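Local coordinates for minor fimbrium anchoring subunit Mfa2 (Porphyromonas gingivalis, PDB 5NFI), which tethers the minor (Mfa1) fimbriae to the bacterial outer membrane and regulates their length, at residues 203-215 / 223-235. Sequence-based numbering, arbitrary orientation.
Sequences LKLESGHENTLSV and EIFRTDLVGAILS
A trans chi1 (-170°) swings the Asp228 carboxylate back to the backbone N of Asn211, whose own chi1 of -64° lays its amide beside Val230, where a beta hairpin gives way to a short helix. The carboxylate serves both segments: OD1 accepts from Asn211 N at 3.0 Å, on its syn side but well out of the carboxylate plane, while OD2 turns its anti lone pair to Gly231 N at 2.7 Å, capping helix 229-233. One further bond, Leu229 N to Asn211 O (2.7 Å), ties the first helical residue to strand 211-217. Val230 CG2 packs 3.6 Å from Asn211 CG; that amide is fixed by bonds from ND2 to Glu206 O and between OD1 and Ser165. Along the antiparallel ladder, Leu213 and Thr227 exchange both backbone bonds. Beside them Thr212 CG2 lies 3.3 Å above the centre of the Arg226 guanidinium, whose NE bonds weakly to Glu223 OE1 (3.4 Å) within a salt bridge. Val215 O takes Phe225 N (3.0 Å) and, weakly, Ile224 N, a classic bulge. In this probably transthyretin-like domain, strand 211-217 also pairs with strand 159-165; Val215 touches Val150 and Leu254, and Leu229 touches Leu163 and Ile252 of strand 249-258.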
ATOM      1  N   LEU A 203      -0.313  -2.941   3.628  1.00 43.93           N
ATOM      2  CA  LEU A 203      -0.578  -2.004   2.565  1.00 45.73           C
ATOM      3  C   LEU A 203       0.452  -0.889   2.664  1.00 47.30           C
ATOM      4  O   LEU A 203       1.635  -1.172   2.865  1.00 47.30           O
ATOM      5  CB  LEU A 203      -2.019  -1.495   2.622  1.00 46.19           C
ATOM      6  CG  LEU A 203      -3.026  -2.636   2.418  1.00 45.84           C
ATOM      7  CD1 LEU A 203      -4.444  -2.158   2.584  1.00 46.30           C
ATOM      8  CD2 LEU A 203      -2.842  -3.277   1.044  1.00 46.52           C
ATOM      9  N   LYS A 204       0.024   0.361   2.495  1.00 48.78           N
ATOM     10  CA  LYS A 204       0.956   1.469   2.271  1.00 49.72           C
ATOM     11  C   LYS A 204       1.797   1.797   3.507  1.00 49.31           C
ATOM     12  O   LYS A 204       1.295   1.853   4.632  1.00 48.56           O
ATOM     13  CB  LYS A 204       0.191   2.716   1.808  1.00 51.52           C
ATOM     14  CG  LYS A 204       1.064   3.900   1.419  1.00 52.92           C
ATOM     15  CD  LYS A 204       0.923   4.218  -0.053  1.00 54.54           C
ATOM     16  CE  LYS A 204       0.816   5.714  -0.308  1.00 57.23           C
ATOM     17  NZ  LYS A 204       2.060   6.457   0.089  1.00 58.24           N
ATOM     18  N   LEU A 205       3.088   2.003   3.276  1.00 50.12           N
ATOM     19  CA  LEU A 205       3.995   2.389   4.336  1.00 51.23           C
ATOM     20  C   LEU A 205       4.394   3.837   4.190  1.00 53.97           C
ATOM     21  O   LEU A 205       5.254   4.175   3.393  1.00 54.47           O
ATOM     22  CB  LEU A 205       5.241   1.512   4.325  1.00 50.39           C
ATOM     23  CG  LEU A 205       4.930   0.029   4.443  1.00 49.28           C
ATOM     24  CD1 LEU A 205       6.191  -0.768   4.258  1.00 48.97           C
ATOM     25  CD2 LEU A 205       4.288  -0.251   5.777  1.00 48.65           C
ATOM     26  N   GLU A 206       3.783   4.702   4.974  1.00 56.42           N
ATOM     27  CA  GLU A 206       4.199   6.079   4.931  1.00 59.59           C
ATOM     28  C   GLU A 206       4.058   6.697   6.299  1.00 60.92           C
ATOM     29  O   GLU A 206       3.356   6.192   7.154  1.00 59.36           O
ATOM     30  CB  GLU A 206       3.386   6.862   3.903  1.00 61.78           C
ATOM     31  CG  GLU A 206       1.983   7.211   4.359  1.00 62.95           C
ATOM     32  CD  GLU A 206       1.148   7.815   3.251  1.00 65.05           C
ATOM     33  OE1 GLU A 206       0.255   8.636   3.557  1.00 67.19           O
ATOM     34  OE2 GLU A 206       1.376   7.465   2.076  1.00 64.70           O
ATOM     35  N   SER A 207       4.755   7.802   6.486  1.00 64.38           N
ATOM     36  CA  SER A 207       4.721   8.532   7.728  1.00 66.20           C
ATOM     37  C   SER A 207       3.369   9.175   7.897  1.00 68.56           C
ATOM     38  O   SER A 207       2.661   9.375   6.921  1.00 68.27           O
ATOM     39  CB  SER A 207       5.822   9.576   7.722  1.00 67.98           C
ATOM     40  OG  SER A 207       6.046  10.015   6.393  1.00 69.05           O
ATOM     41  N   GLY A 208       3.004   9.487   9.133  1.00 71.66           N
ATOM     42  CA  GLY A 208       1.805  10.261   9.393  1.00 73.85           C
ATOM     43  C   GLY A 208       0.835   9.568  10.321  1.00 74.19           C
ATOM     44  O   GLY A 208      -0.184  10.145  10.708  1.00 75.74           O
ATOM     45  N   HIS A 209       1.162   8.332  10.678  1.00 71.99           N
ATOM     46  CA  HIS A 209       0.292   7.484  11.485  1.00 71.34           C
ATOM     47  C   HIS A 209       1.106   6.287  11.943  1.00 69.90           C
ATOM     48  O   HIS A 209       2.268   6.134  11.558  1.00 70.27           O
ATOM     49  CB  HIS A 209      -0.926   7.028  10.685  1.00 71.04           C
ATOM     50  CG  HIS A 209      -0.577   6.532   9.316  1.00 69.29           C
ATOM     51  ND1 HIS A 209      -0.724   7.306   8.185  1.00 70.14           N
ATOM     52  CD2 HIS A 209      -0.036   5.361   8.905  1.00 66.93           C
ATOM     53  CE1 HIS A 209      -0.306   6.623   7.134  1.00 68.72           C
ATOM     54  NE2 HIS A 209       0.119   5.441   7.545  1.00 66.83           N
ATOM     55  N   GLU A 210       0.494   5.428  12.744  1.00 68.12           N
ATOM     56  CA  GLU A 210       1.231   4.361  13.396  1.00 66.18           C
ATOM     57  C   GLU A 210       1.747   3.348  12.394  1.00 63.37           C
ATOM     58  O   GLU A 210       1.023   2.934  11.496  1.00 62.94           O
ATOM     59  CB  GLU A 210       0.352   3.671  14.435  1.00 66.51           C
ATOM     60  CG  GLU A 210       1.041   2.564  15.197  1.00 66.56           C
ATOM     61  CD  GLU A 210       0.195   2.064  16.342  1.00 68.35           C
ATOM     62  OE1 GLU A 210       0.208   0.840  16.622  1.00 67.64           O
ATOM     63  OE2 GLU A 210      -0.503   2.908  16.950  1.00 70.87           O
ATOM     64  N   ASN A 211       3.010   2.971  12.538  1.00 61.96           N
ATOM     65  CA  ASN A 211       3.579   1.893  11.752  1.00 60.44           C
ATOM     66  C   ASN A 211       4.509   1.106  12.648  1.00 60.20           C
ATOM     67  O   ASN A 211       5.721   1.145  12.477  1.00 60.99           O
ATOM     68  CB  ASN A 211       4.333   2.424  10.524  1.00 60.66           C
ATOM     69  CG  ASN A 211       3.420   3.139   9.530  1.00 60.67           C
ATOM     70  OD1 ASN A 211       2.757   2.503   8.709  1.00 60.01           O
ATOM     71  ND2 ASN A 211       3.394   4.468   9.599  1.00 61.72           N
ATOM     72  N   THR A 212       3.920   0.398  13.603  1.00 59.05           N
ATOM     73  CA  THR A 212       4.640  -0.220  14.697  1.00 57.67           C
ATOM     74  C   THR A 212       5.062  -1.657  14.438  1.00 55.83           C
ATOM     75  O   THR A 212       4.229  -2.546  14.305  1.00 55.37           O
ATOM     76  CB  THR A 212       3.789  -0.188  15.966  1.00 58.20           C
ATOM     77  OG1 THR A 212       3.529   1.176  16.311  1.00 59.94           O
ATOM     78  CG2 THR A 212       4.519  -0.871  17.111  1.00 57.86           C
ATOM     79  N   LEU A 213       6.371  -1.871  14.369  1.00 55.16           N
ATOM     80  CA  LEU A 213       6.944  -3.211  14.363  1.00 53.36           C
ATOM     81  C   LEU A 213       7.232  -3.565  15.812  1.00 53.88           C
ATOM     82  O   LEU A 213       7.728  -2.718  16.560  1.00 55.05           O
ATOM     83  CB  LEU A 213       8.212  -3.269  13.519  1.00 52.11           C
ATOM     84  CG  LEU A 213       8.875  -4.642  13.441  1.00 50.55           C
ATOM     85  CD1 LEU A 213       7.975  -5.602  12.688  1.00 49.11           C
ATOM     86  CD2 LEU A 213      10.256  -4.549  12.789  1.00 50.55           C
ATOM     87  N   SER A 214       6.900  -4.785  16.230  1.00 52.93           N
ATOM     88  CA  SER A 214       7.082  -5.134  17.634  1.00 52.70           C
ATOM     89  C   SER A 214       7.376  -6.608  17.857  1.00 51.90           C
ATOM     90  O   SER A 214       6.977  -7.456  17.051  1.00 51.42           O
ATOM     91  CB  SER A 214       5.853  -4.775  18.424  1.00 52.73           C
ATOM     92  OG  SER A 214       5.004  -5.898  18.453  1.00 52.56           O
ATOM     93  N   VAL A 215       8.080  -6.899  18.955  1.00 51.79           N
ATOM     94  CA  VAL A 215       8.420  -8.271  19.335  1.00 51.03           C
ATOM     95  C   VAL A 215       7.972  -8.509  20.756  1.00 52.73           C
ATOM     96  O   VAL A 215       8.306  -7.723  21.668  1.00 55.41           O
ATOM     97  CB  VAL A 215       9.934  -8.574  19.236  1.00 50.26           C
ATOM     98  CG1 VAL A 215      10.197 -10.047  19.541  1.00 50.30           C
ATOM     99  CG2 VAL A 215      10.454  -8.249  17.860  1.00 49.12           C
ATOM    100  N   GLU A 223       6.109  -7.540  25.954  1.00 61.96           N
ATOM    101  CA  GLU A 223       6.671  -6.919  24.766  1.00 60.10           C
ATOM    102  C   GLU A 223       8.103  -6.463  25.037  1.00 58.31           C
ATOM    103  O   GLU A 223       8.320  -5.520  25.783  1.00 58.67           O
ATOM    104  CB  GLU A 223       5.807  -5.736  24.320  1.00 61.88           C
ATOM    105  CG  GLU A 223       6.328  -5.024  23.088  1.00 63.21           C
ATOM    106  CD  GLU A 223       5.457  -3.854  22.679  1.00 65.53           C
ATOM    107  OE1 GLU A 223       5.659  -2.740  23.220  1.00 68.01           O
ATOM    108  OE2 GLU A 223       4.577  -4.045  21.811  1.00 65.09           O
ATOM    109  N   ILE A 224       9.077  -7.135  24.431  1.00 57.08           N
ATOM    110  CA  ILE A 224      10.476  -6.794  24.641  1.00 57.92           C
ATOM    111  C   ILE A 224      10.979  -5.775  23.623  1.00 57.88           C
ATOM    112  O   ILE A 224      12.052  -5.203  23.806  1.00 58.70           O
ATOM    113  CB  ILE A 224      11.386  -8.043  24.589  1.00 58.38           C
ATOM    114  CG1 ILE A 224      11.523  -8.566  23.162  1.00 57.64           C
ATOM    115  CG2 ILE A 224      10.847  -9.136  25.491  1.00 58.86           C
ATOM    116  CD1 ILE A 224      12.492  -9.733  23.032  1.00 58.07           C
ATOM    117  N   PHE A 225      10.220  -5.545  22.546  1.00 57.38           N
ATOM    118  CA  PHE A 225      10.652  -4.556  21.554  1.00 57.07           C
ATOM    119  C   PHE A 225       9.499  -3.869  20.812  1.00 58.90           C
ATOM    120  O   PHE A 225       8.486  -4.490  20.484  1.00 58.18           O
ATOM    121  CB  PHE A 225      11.594  -5.221  20.557  1.00 54.80           C
ATOM    122  CG  PHE A 225      12.045  -4.317  19.449  1.00 54.43           C
ATOM    123  CD1 PHE A 225      13.051  -3.394  19.656  1.00 55.27           C
ATOM    124  CD2 PHE A 225      11.471  -4.400  18.183  1.00 53.42           C
ATOM    125  CE1 PHE A 225      13.482  -2.565  18.638  1.00 55.20           C
ATOM    126  CE2 PHE A 225      11.903  -3.566  17.155  1.00 53.28           C
ATOM    127  CZ  PHE A 225      12.915  -2.651  17.388  1.00 54.20           C
ATOM    128  N   ARG A 226       9.669  -2.577  20.549  1.00 61.47           N
ATOM    129  CA  ARG A 226       8.696  -1.791  19.794  1.00 62.49           C
ATOM    130  C   ARG A 226       9.370  -0.608  19.097  1.00 62.29           C
ATOM    131  O   ARG A 226      10.081   0.165  19.733  1.00 64.22           O
ATOM    132  CB  ARG A 226       7.578  -1.300  20.717  1.00 65.48           C
ATOM    133  CG  ARG A 226       6.932   0.006  20.275  1.00 68.35           C
ATOM    134  CD  ARG A 226       5.785   0.414  21.186  1.00 71.85           C
ATOM    135  NE  ARG A 226       4.592  -0.396  20.939  1.00 73.76           N
ATOM    136  CZ  ARG A 226       3.538   0.005  20.227  1.00 76.15           C
ATOM    137  NH1 ARG A 226       3.519   1.223  19.687  1.00 77.95           N
ATOM    138  NH2 ARG A 226       2.498  -0.808  20.056  1.00 76.05           N
ATOM    139  N   THR A 227       9.162  -0.469  17.791  1.00 60.19           N
ATOM    140  CA  THR A 227       9.648   0.721  17.067  1.00 60.14           C
ATOM    141  C   THR A 227       8.744   1.120  15.895  1.00 58.86           C
ATOM    142  O   THR A 227       8.048   0.279  15.309  1.00 57.64           O
ATOM    143  CB  THR A 227      11.072   0.520  16.510  1.00 60.64           C
ATOM    144  OG1 THR A 227      11.523   1.741  15.919  1.00 62.10           O
ATOM    145  CG2 THR A 227      11.099  -0.559  15.446  1.00 59.25           C
ATOM    146  N   ASP A 228       8.750   2.397  15.537  1.00 58.59           N
ATOM    147  CA  ASP A 228       8.051   2.776  14.321  1.00 56.89           C
ATOM    148  C   ASP A 228       8.897   2.461  13.100  1.00 54.21           C
ATOM    149  O   ASP A 228       9.922   3.107  12.861  1.00 55.06           O
ATOM    150  CB  ASP A 228       7.680   4.250  14.309  1.00 59.84           C
ATOM    151  CG  ASP A 228       6.756   4.588  13.167  1.00 61.22           C
ATOM    152  OD1 ASP A 228       5.521   4.495  13.357  1.00 61.69           O
ATOM    153  OD2 ASP A 228       7.262   4.903  12.066  1.00 61.78           O
ATOM    154  N   LEU A 229       8.445   1.474  12.332  1.00 51.33           N
ATOM    155  CA  LEU A 229       9.118   1.013  11.124  1.00 50.54           C
ATOM    156  C   LEU A 229       9.444   2.121  10.130  1.00 51.98           C
ATOM    157  O   LEU A 229      10.562   2.197   9.612  1.00 52.66           O
ATOM    158  CB  LEU A 229       8.261  -0.037  10.436  1.00 49.48           C
ATOM    159  CG  LEU A 229       8.957  -0.821   9.328  1.00 49.60           C
ATOM    160  CD1 LEU A 229      10.377  -1.173   9.766  1.00 50.31           C
ATOM    161  CD2 LEU A 229       8.164  -2.083   9.000  1.00 48.04           C
ATOM    162  N   VAL A 230       8.475   2.985   9.862  1.00 52.62           N
ATOM    163  CA  VAL A 230       8.703   4.044   8.905  1.00 54.81           C
ATOM    164  C   VAL A 230       9.738   5.027   9.452  1.00 58.98           C
ATOM    165  O   VAL A 230      10.674   5.416   8.737  1.00 60.52           O
ATOM    166  CB  VAL A 230       7.391   4.770   8.543  1.00 53.98           C
ATOM    167  CG1 VAL A 230       7.672   6.044   7.758  1.00 55.31           C
ATOM    168  CG2 VAL A 230       6.497   3.843   7.742  1.00 51.53           C
ATOM    169  N   GLY A 231       9.580   5.414  10.714  1.00 61.04           N
ATOM    170  CA  GLY A 231      10.540   6.290  11.365  1.00 64.44           C
ATOM    171  C   GLY A 231      11.959   5.744  11.302  1.00 65.44           C
ATOM    172  O   GLY A 231      12.878   6.427  10.847  1.00 67.21           O
ATOM    173  N   ALA A 232      12.122   4.505  11.760  1.00 64.51           N
ATOM    174  CA  ALA A 232      13.385   3.787  11.657  1.00 64.36           C
ATOM    175  C   ALA A 232      13.942   3.915  10.252  1.00 65.89           C
ATOM    176  O   ALA A 232      15.100   4.291  10.071  1.00 67.46           O
ATOM    177  CB  ALA A 232      13.202   2.328  12.019  1.00 61.62           C
ATOM    178  N   ILE A 233      13.109   3.620   9.261  1.00 65.35           N
ATOM    179  CA  ILE A 233      13.535   3.697   7.875  1.00 67.38           C
ATOM    180  C   ILE A 233      14.047   5.079   7.520  1.00 70.95           C
ATOM    181  O   ILE A 233      15.175   5.229   7.075  1.00 72.80           O
ATOM    182  CB  ILE A 233      12.403   3.335   6.924  1.00 67.13           C
ATOM    183  CG1 ILE A 233      12.185   1.824   6.945  1.00 65.37           C
ATOM    184  CG2 ILE A 233      12.710   3.828   5.510  1.00 68.54           C
ATOM    185  CD1 ILE A 233      11.194   1.353   5.932  1.00 64.33           C
ATOM    186  N   LEU A 234      13.227   6.093   7.760  1.00 72.46           N
ATOM    187  CA  LEU A 234      13.554   7.439   7.329  1.00 75.47           C
ATOM    188  C   LEU A 234      14.634   8.101   8.169  1.00 78.04           C
ATOM    189  O   LEU A 234      14.789   9.325   8.128  1.00 80.41           O
ATOM    190  CB  LEU A 234      12.295   8.297   7.324  1.00 76.20           C
ATOM    191  CG  LEU A 234      11.336   7.876   6.206  1.00 75.24           C
ATOM    192  CD1 LEU A 234      10.194   8.874   6.046  1.00 76.43           C
ATOM    193  CD2 LEU A 234      12.076   7.671   4.874  1.00 75.47           C
ATOM    194  N   SER A 235      15.385   7.289   8.917  1.00 77.25           N
ATOM    195  CA  SER A 235      16.546   7.766   9.674  1.00 78.31           C
ATOM    196  C   SER A 235      17.854   7.462   8.948  1.00 79.00           C
ATOM    197  O   SER A 235      18.743   8.312   8.863  1.00 81.44           O
ATOM    198  CB  SER A 235      16.566   7.144  11.066  1.00 76.49           C
ATOM    199  OG  SER A 235      15.464   7.604  11.818  1.00 75.93           O
TER
HETATM  200  O   HOH W   1       4.911   6.014  11.053  1.00 53.24           O